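Local coordinates for protein fibrillarin-like rRNA/tRNA 2'-O-methyltransferase (Aeropyrum pernix, PDB 4DF3) that probably methylates ribose 2'-hydroxyls of rRNA and tRNA, using S-adenosylmethionine as methyl donor and a box C/D guide RNA for site selection, at residues I28-L33 and E51-N56; F110-M115 and P130-A135. The protein carries 2 engineered substitutions. One frame throughout, in Å; residues are numbered along the deposited sequence.

From the N terminus, contact 1 comes first: strands 26-31 and 50-54 close a loop of 17 residues that includes strand 44-47, and so join neighbouring strands of the N-terminal antiparallel sheet. The chain then enters the Rossmann-like methyltransferase sheet. There contact 2 brings the start of helix 112-121 and its preceding turn against the end of strand 128-132, inside one beta-alpha-beta unit. The two closures follow in series, neither nested nor crossed. The centres of contacts 1 and 2 lie about 26 Å apart and their nearest atoms about 13 Å. Contact 2 holds the cofactor's adenine directly, whereas the Trp55 side chain of contact 1 stops about 8 Å from the cofactor.

Contact 1. Residues I28-L33 and E51-N56; sequences IATKNL and EYREWN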
# COMPACT_ATOMS: atom_id res chain seq x y z
N ILE A 28 -9.83 0.91 -11.43
CA ILE A 28 -8.44 0.59 -11.67
C ILE A 28 -8.21 -0.82 -11.26
O ILE A 28 -9.02 -1.39 -10.51
CB ILE A 28 -7.46 1.52 -10.93
CG1 ILE A 28 -7.85 1.63 -9.44
CG2 ILE A 28 -7.44 2.88 -11.67
CD1 ILE A 28 -6.77 2.39 -8.56
N ALA A 29 -7.13 -1.42 -11.78
CA ALA A 29 -6.96 -2.86 -11.57
C ALA A 29 -5.44 -3.13 -11.70
O ALA A 29 -4.71 -2.30 -12.24
CB ALA A 29 -7.71 -3.67 -12.60
N THR A 30 -4.98 -4.24 -11.14
CA THR A 30 -3.62 -4.66 -11.38
C THR A 30 -3.66 -6.02 -12.19
O THR A 30 -4.65 -6.68 -12.23
CB THR A 30 -2.86 -4.84 -10.10
OG1 THR A 30 -3.62 -5.66 -9.18
CG2 THR A 30 -2.52 -3.52 -9.54
N LYS A 31 -2.55 -6.37 -12.84
CA LYS A 31 -2.50 -7.62 -13.56
C LYS A 31 -2.21 -8.73 -12.57
O LYS A 31 -1.22 -8.66 -11.81
CB LYS A 31 -1.39 -7.57 -14.61
CG LYS A 31 -1.42 -8.78 -15.55
CD LYS A 31 -0.31 -8.63 -16.63
CE LYS A 31 -0.81 -7.64 -17.70
NZ LYS A 31 0.16 -7.49 -18.86
N ASN A 32 -3.04 -9.76 -12.63
CA ASN A 32 -2.97 -10.80 -11.62
C ASN A 32 -1.64 -11.58 -11.70
O ASN A 32 -1.37 -12.26 -12.71
CB ASN A 32 -4.21 -11.71 -11.72
CG ASN A 32 -4.43 -12.55 -10.44
OD1 ASN A 32 -3.55 -12.59 -9.57
ND2 ASN A 32 -5.62 -13.17 -10.29
N LEU A 33 -0.81 -11.50 -10.65
CA LEU A 33 0.42 -12.35 -10.63
C LEU A 33 0.09 -13.84 -10.54
O LEU A 33 0.95 -14.67 -10.88
CB LEU A 33 1.29 -12.03 -9.43
CG LEU A 33 2.72 -12.56 -9.41
CD1 LEU A 33 3.54 -12.02 -10.60
CD2 LEU A 33 3.37 -12.11 -8.07
N GLU A 51 -5.53 -11.65 -17.21
CA GLU A 51 -6.43 -11.51 -16.10
C GLU A 51 -5.97 -10.36 -15.23
O GLU A 51 -4.76 -10.26 -14.89
CB GLU A 51 -6.37 -12.75 -15.21
CG GLU A 51 -7.48 -12.82 -14.24
CD GLU A 51 -7.58 -14.15 -13.56
OE1 GLU A 51 -8.12 -15.13 -14.13
OE2 GLU A 51 -7.14 -14.19 -12.40
N TYR A 52 -6.96 -9.55 -14.85
CA TYR A 52 -6.74 -8.35 -14.01
C TYR A 52 -7.60 -8.48 -12.78
O TYR A 52 -8.70 -9.05 -12.82
CB TYR A 52 -7.13 -7.05 -14.78
CG TYR A 52 -6.25 -6.85 -16.01
CD1 TYR A 52 -5.12 -6.11 -15.94
CD2 TYR A 52 -6.59 -7.45 -17.25
CE1 TYR A 52 -4.25 -5.94 -17.08
CE2 TYR A 52 -5.75 -7.28 -18.40
CZ TYR A 52 -4.63 -6.52 -18.30
OH TYR A 52 -3.84 -6.36 -19.39
N ARG A 53 -7.15 -7.87 -11.69
CA ARG A 53 -7.83 -7.93 -10.44
C ARG A 53 -8.26 -6.48 -10.15
O ARG A 53 -7.41 -5.61 -10.03
CB ARG A 53 -6.88 -8.36 -9.31
CG ARG A 53 -6.27 -9.80 -9.38
CD ARG A 53 -5.22 -9.98 -8.25
NE ARG A 53 -5.79 -9.76 -6.99
CZ ARG A 53 -5.30 -8.97 -6.04
NH1 ARG A 53 -4.12 -8.34 -6.16
NH2 ARG A 53 -5.96 -8.93 -4.93
N GLU A 54 -9.56 -6.24 -9.99
CA GLU A 54 -10.01 -4.92 -9.58
C GLU A 54 -9.31 -4.47 -8.25
O GLU A 54 -9.24 -5.23 -7.32
CB GLU A 54 -11.53 -4.88 -9.42
CG GLU A 54 -12.04 -3.52 -9.07
CD GLU A 54 -13.58 -3.55 -8.87
OE1 GLU A 54 -14.07 -4.23 -7.99
OE2 GLU A 54 -14.31 -2.98 -9.69
N TRP A 55 -8.81 -3.25 -8.24
CA TRP A 55 -8.20 -2.68 -7.10
C TRP A 55 -9.22 -1.68 -6.50
O TRP A 55 -9.26 -0.51 -6.87
CB TRP A 55 -6.90 -2.00 -7.46
CG TRP A 55 -6.01 -1.64 -6.26
CD1 TRP A 55 -6.25 -1.92 -4.96
CD2 TRP A 55 -4.72 -1.04 -6.32
NE1 TRP A 55 -5.18 -1.47 -4.17
CE2 TRP A 55 -4.24 -0.92 -4.99
CE3 TRP A 55 -3.91 -0.59 -7.39
CZ2 TRP A 55 -3.01 -0.38 -4.68
CZ3 TRP A 55 -2.67 -0.01 -7.08
CH2 TRP A 55 -2.24 0.11 -5.72
N ASN A 56 -9.98 -2.16 -5.52
CA ASN A 56 -11.15 -1.37 -5.07
C ASN A 56 -10.68 -0.34 -4.03
O ASN A 56 -10.20 -0.73 -2.98
CB ASN A 56 -12.09 -2.36 -4.35
CG ASN A 56 -13.38 -1.70 -3.85
OD1 ASN A 56 -13.59 -0.47 -3.99
ND2 ASN A 56 -14.28 -2.53 -3.31
O HOH W 1 -11.19 0.43 -8.79
O HOH W 2 -2.76 -12.25 -15.15
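Thr30 and Arg53 form a hydrogen-bonded pair between antiparallel strands 26-31 and 50-54, neighbours in the five-stranded N-terminal sheet of this fibrillarin. Arg53 N reaches Thr30 O over 2.8 Å, and Thr30 N donates back to Arg53 O. Bonds from Trp55 N to Ile28 O and from Asn32 N to Glu51 O carry the register beyond this pair in both directions. The Thr30 and Arg53 side chains run alongside each other in the same direction. Thr30 OG1 is hydrogen-bonded to Asp97 OD2, to which Arg53 NH1 makes a salt bridge; Arg53 NH2 bonds Ser93 OG, and NE forms a salt bridge with Glu42. Asn32 crosses Arg53 at about a right angle, its OD1 3.4 Å from Arg53 CD, so the amide rests against the arginine methylenes. Asn32 ND2 donates to Glu51 OE2 at 2.8 Å, with the oxygen 25° out of the amide plane, and also binds Gln37 O. An alanine here would probably leave Glu51 OE2 with Gly36 N but without its Asn32 donor, deprive Gln37 O of a partner and open a gap beside the Arg53 methylenes. Lys31 and Tyr52 share the other face; Lys31 bends at chi3 (-78°), which brings its CE to 3.7 Å from Tyr52 OH, while NZ pairs with Glu50. Separately, Ala29 CB makes an apolar touch with Tyr52 CB at 4.1 Å. The Trp55 ring reaches Thr30, CE3 lying 3.9 Å from Thr30 CG2, and also packs on Ile98 of helix 90-99. Beside the Trp55 N to Ile28 O bond, a water accepts from Ile28 N at 3.0 Å and donates to Trp55 O.

Contact 2. Residues F110-M115 and P130-A135; sequences FAPRVM and PILGDA. With SAM (S-adenosylmethionine), chain C.
Phe110 and Asp134 line the adenine end of the S-adenosylmethionine pocket, in the beta-alpha-beta unit formed by strand 104-109, helix 112-121 and strand 128-132 of the Rossmann-like sheet. The Phe110 ring covers the purine: cofactor atom C5 sits 3.4 Å above the ring plane, over its centre. Asp134 comes to the edge of the same ring, its OD2 3.6 Å from Phe110 CD1, with the carboxylate turned 84° against the ring plane. That oxygen pairs with Arg136, while Asp134 OD1 accepts a hydrogen bond from cofactor N6 at 2.9 Å. The backbone adds a second bond to the base, Ala135 N donating to cofactor N1 over 2.9 Å in a nearly straight line (175°). Gly133 O packs against Phe110 CB at 3.3 Å, where the two backbones come closest. Further from the ligand the contact is apolar. Met115, with CG anti to the backbone N (chi1 -177°) and its chain bent at chi2 and chi3, folds its end onto the strand: SD meets Pro130 CB at 3.5 Å, the two side chains lying roughly perpendicular, and CE is near Ile131 O. Leu132 sends CD1 to 4.0 Å from Met115 CB and also approaches Pro112. Ala111 holds the N-cap position, and its O accepts from Met115 N. No hydrogen bond joins the two segments; they meet through side-chain packing and the shared cofactor, while strand 104-109 is hydrogen-bonded to Ile131 and Gly133. A donor facing N1 and an acceptor facing N6 match the 6-amino purine pattern, so this edge of the pocket is consistent with selection for adenine over a 6-oxo base.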
# COMPACT_ATOMS: atom_id res chain seq x y z
N PHE A 110 1.34 -8.15 13.69
CA PHE A 110 1.55 -8.69 15.08
C PHE A 110 0.46 -9.60 15.65
O PHE A 110 0.67 -10.17 16.73
CB PHE A 110 2.00 -7.66 16.10
CG PHE A 110 0.92 -6.74 16.63
CD1 PHE A 110 1.19 -5.99 17.81
CD2 PHE A 110 -0.33 -6.61 16.02
CE1 PHE A 110 0.25 -5.10 18.36
CE2 PHE A 110 -1.30 -5.72 16.56
CZ PHE A 110 -1.02 -4.98 17.72
N ALA A 111 -0.69 -9.71 14.97
CA ALA A 111 -1.80 -10.55 15.47
C ALA A 111 -1.73 -11.93 14.83
O ALA A 111 -1.90 -12.04 13.63
CB ALA A 111 -3.18 -9.91 15.25
N PRO A 112 -1.47 -12.99 15.64
CA PRO A 112 -1.49 -14.37 15.10
C PRO A 112 -2.71 -14.74 14.27
O PRO A 112 -2.54 -15.43 13.26
CB PRO A 112 -1.43 -15.24 16.37
CG PRO A 112 -0.68 -14.39 17.34
CD PRO A 112 -1.14 -12.98 17.09
N ARG A 113 -3.90 -14.33 14.66
CA ARG A 113 -5.10 -14.70 13.89
C ARG A 113 -5.13 -14.04 12.52
O ARG A 113 -5.65 -14.61 11.56
CB ARG A 113 -6.40 -14.37 14.64
CG ARG A 113 -6.89 -12.93 14.44
CD ARG A 113 -8.12 -12.62 15.27
NE ARG A 113 -9.28 -13.34 14.76
CZ ARG A 113 -10.47 -13.35 15.36
NH1 ARG A 113 -10.64 -12.69 16.51
NH2 ARG A 113 -11.49 -14.03 14.82
N VAL A 114 -4.58 -12.82 12.44
CA VAL A 114 -4.54 -12.08 11.15
C VAL A 114 -3.43 -12.70 10.29
O VAL A 114 -3.61 -12.92 9.09
CB VAL A 114 -4.40 -10.56 11.42
CG1 VAL A 114 -4.34 -9.74 10.13
CG2 VAL A 114 -5.53 -10.08 12.33
N MET A 115 -2.31 -13.05 10.91
CA MET A 115 -1.24 -13.77 10.23
C MET A 115 -1.74 -15.08 9.54
O MET A 115 -1.45 -15.32 8.36
CB MET A 115 -0.05 -14.00 11.18
CG MET A 115 1.13 -14.69 10.51
SD MET A 115 1.78 -13.88 9.01
CE MET A 115 2.61 -12.42 9.72
N PRO A 130 5.80 -12.88 4.91
CA PRO A 130 5.19 -12.40 6.15
C PRO A 130 6.19 -12.57 7.31
O PRO A 130 7.01 -13.54 7.36
CB PRO A 130 3.93 -13.33 6.32
CG PRO A 130 3.78 -14.00 4.95
CD PRO A 130 5.22 -14.15 4.48
N ILE A 131 6.16 -11.57 8.18
CA ILE A 131 6.94 -11.50 9.40
C ILE A 131 5.96 -11.29 10.59
O ILE A 131 5.21 -10.26 10.68
CB ILE A 131 7.92 -10.33 9.28
CG1 ILE A 131 8.83 -10.60 8.10
CG2 ILE A 131 8.79 -10.16 10.56
CD1 ILE A 131 9.88 -9.55 7.96
N LEU A 132 5.90 -12.28 11.48
CA LEU A 132 5.08 -12.10 12.71
C LEU A 132 5.84 -11.29 13.72
O LEU A 132 6.79 -11.76 14.33
CB LEU A 132 4.71 -13.49 13.31
CG LEU A 132 3.83 -13.49 14.58
CD1 LEU A 132 2.32 -13.18 14.27
CD2 LEU A 132 4.06 -14.79 15.44
N GLY A 133 5.47 -10.06 13.88
CA GLY A 133 6.20 -9.26 14.83
C GLY A 133 5.55 -7.95 15.01
O GLY A 133 4.66 -7.58 14.22
N ASP A 134 5.97 -7.26 16.06
CA ASP A 134 5.47 -5.99 16.38
C ASP A 134 6.37 -4.96 15.70
O ASP A 134 7.58 -4.91 15.96
CB ASP A 134 5.45 -5.85 17.90
CG ASP A 134 4.80 -4.61 18.38
OD1 ASP A 134 5.02 -3.54 17.77
OD2 ASP A 134 4.12 -4.66 19.44
N ALA A 135 5.76 -4.09 14.88
CA ALA A 135 6.52 -3.07 14.13
C ALA A 135 7.24 -2.09 15.07
O ALA A 135 8.14 -1.38 14.66
CB ALA A 135 5.49 -2.31 13.21
N SAM C . -2.70 -2.28 5.38
CA SAM C . -3.90 -3.17 5.38
C SAM C . -4.56 -3.04 4.01
O SAM C . -4.50 -1.96 3.37
OXT SAM C . -5.14 -4.00 3.52
CB SAM C . -4.95 -2.78 6.48
CG SAM C . -4.17 -2.70 7.79
SD SAM C . -5.14 -2.81 9.31
CE SAM C . -5.67 -1.08 9.19
C5' SAM C . -3.84 -2.63 10.58
C4' SAM C . -3.14 -3.95 10.94
O4' SAM C . -1.91 -3.75 11.64
C3' SAM C . -3.91 -4.93 11.80
O3' SAM C . -3.98 -6.13 11.03
C2' SAM C . -3.17 -5.02 13.15
O2' SAM C . -3.20 -6.32 13.69
C1' SAM C . -1.75 -4.65 12.75
N9 SAM C . -0.98 -3.92 13.78
C8 SAM C . -1.39 -2.95 14.70
N7 SAM C . -0.28 -2.57 15.45
C5 SAM C . 0.78 -3.27 15.04
C6 SAM C . 2.11 -3.26 15.42
N6 SAM C . 2.63 -2.47 16.44
N1 SAM C . 2.89 -4.13 14.67
C2 SAM C . 2.52 -4.99 13.65
N3 SAM C . 1.19 -4.97 13.28
C4 SAM C . 0.37 -4.15 13.99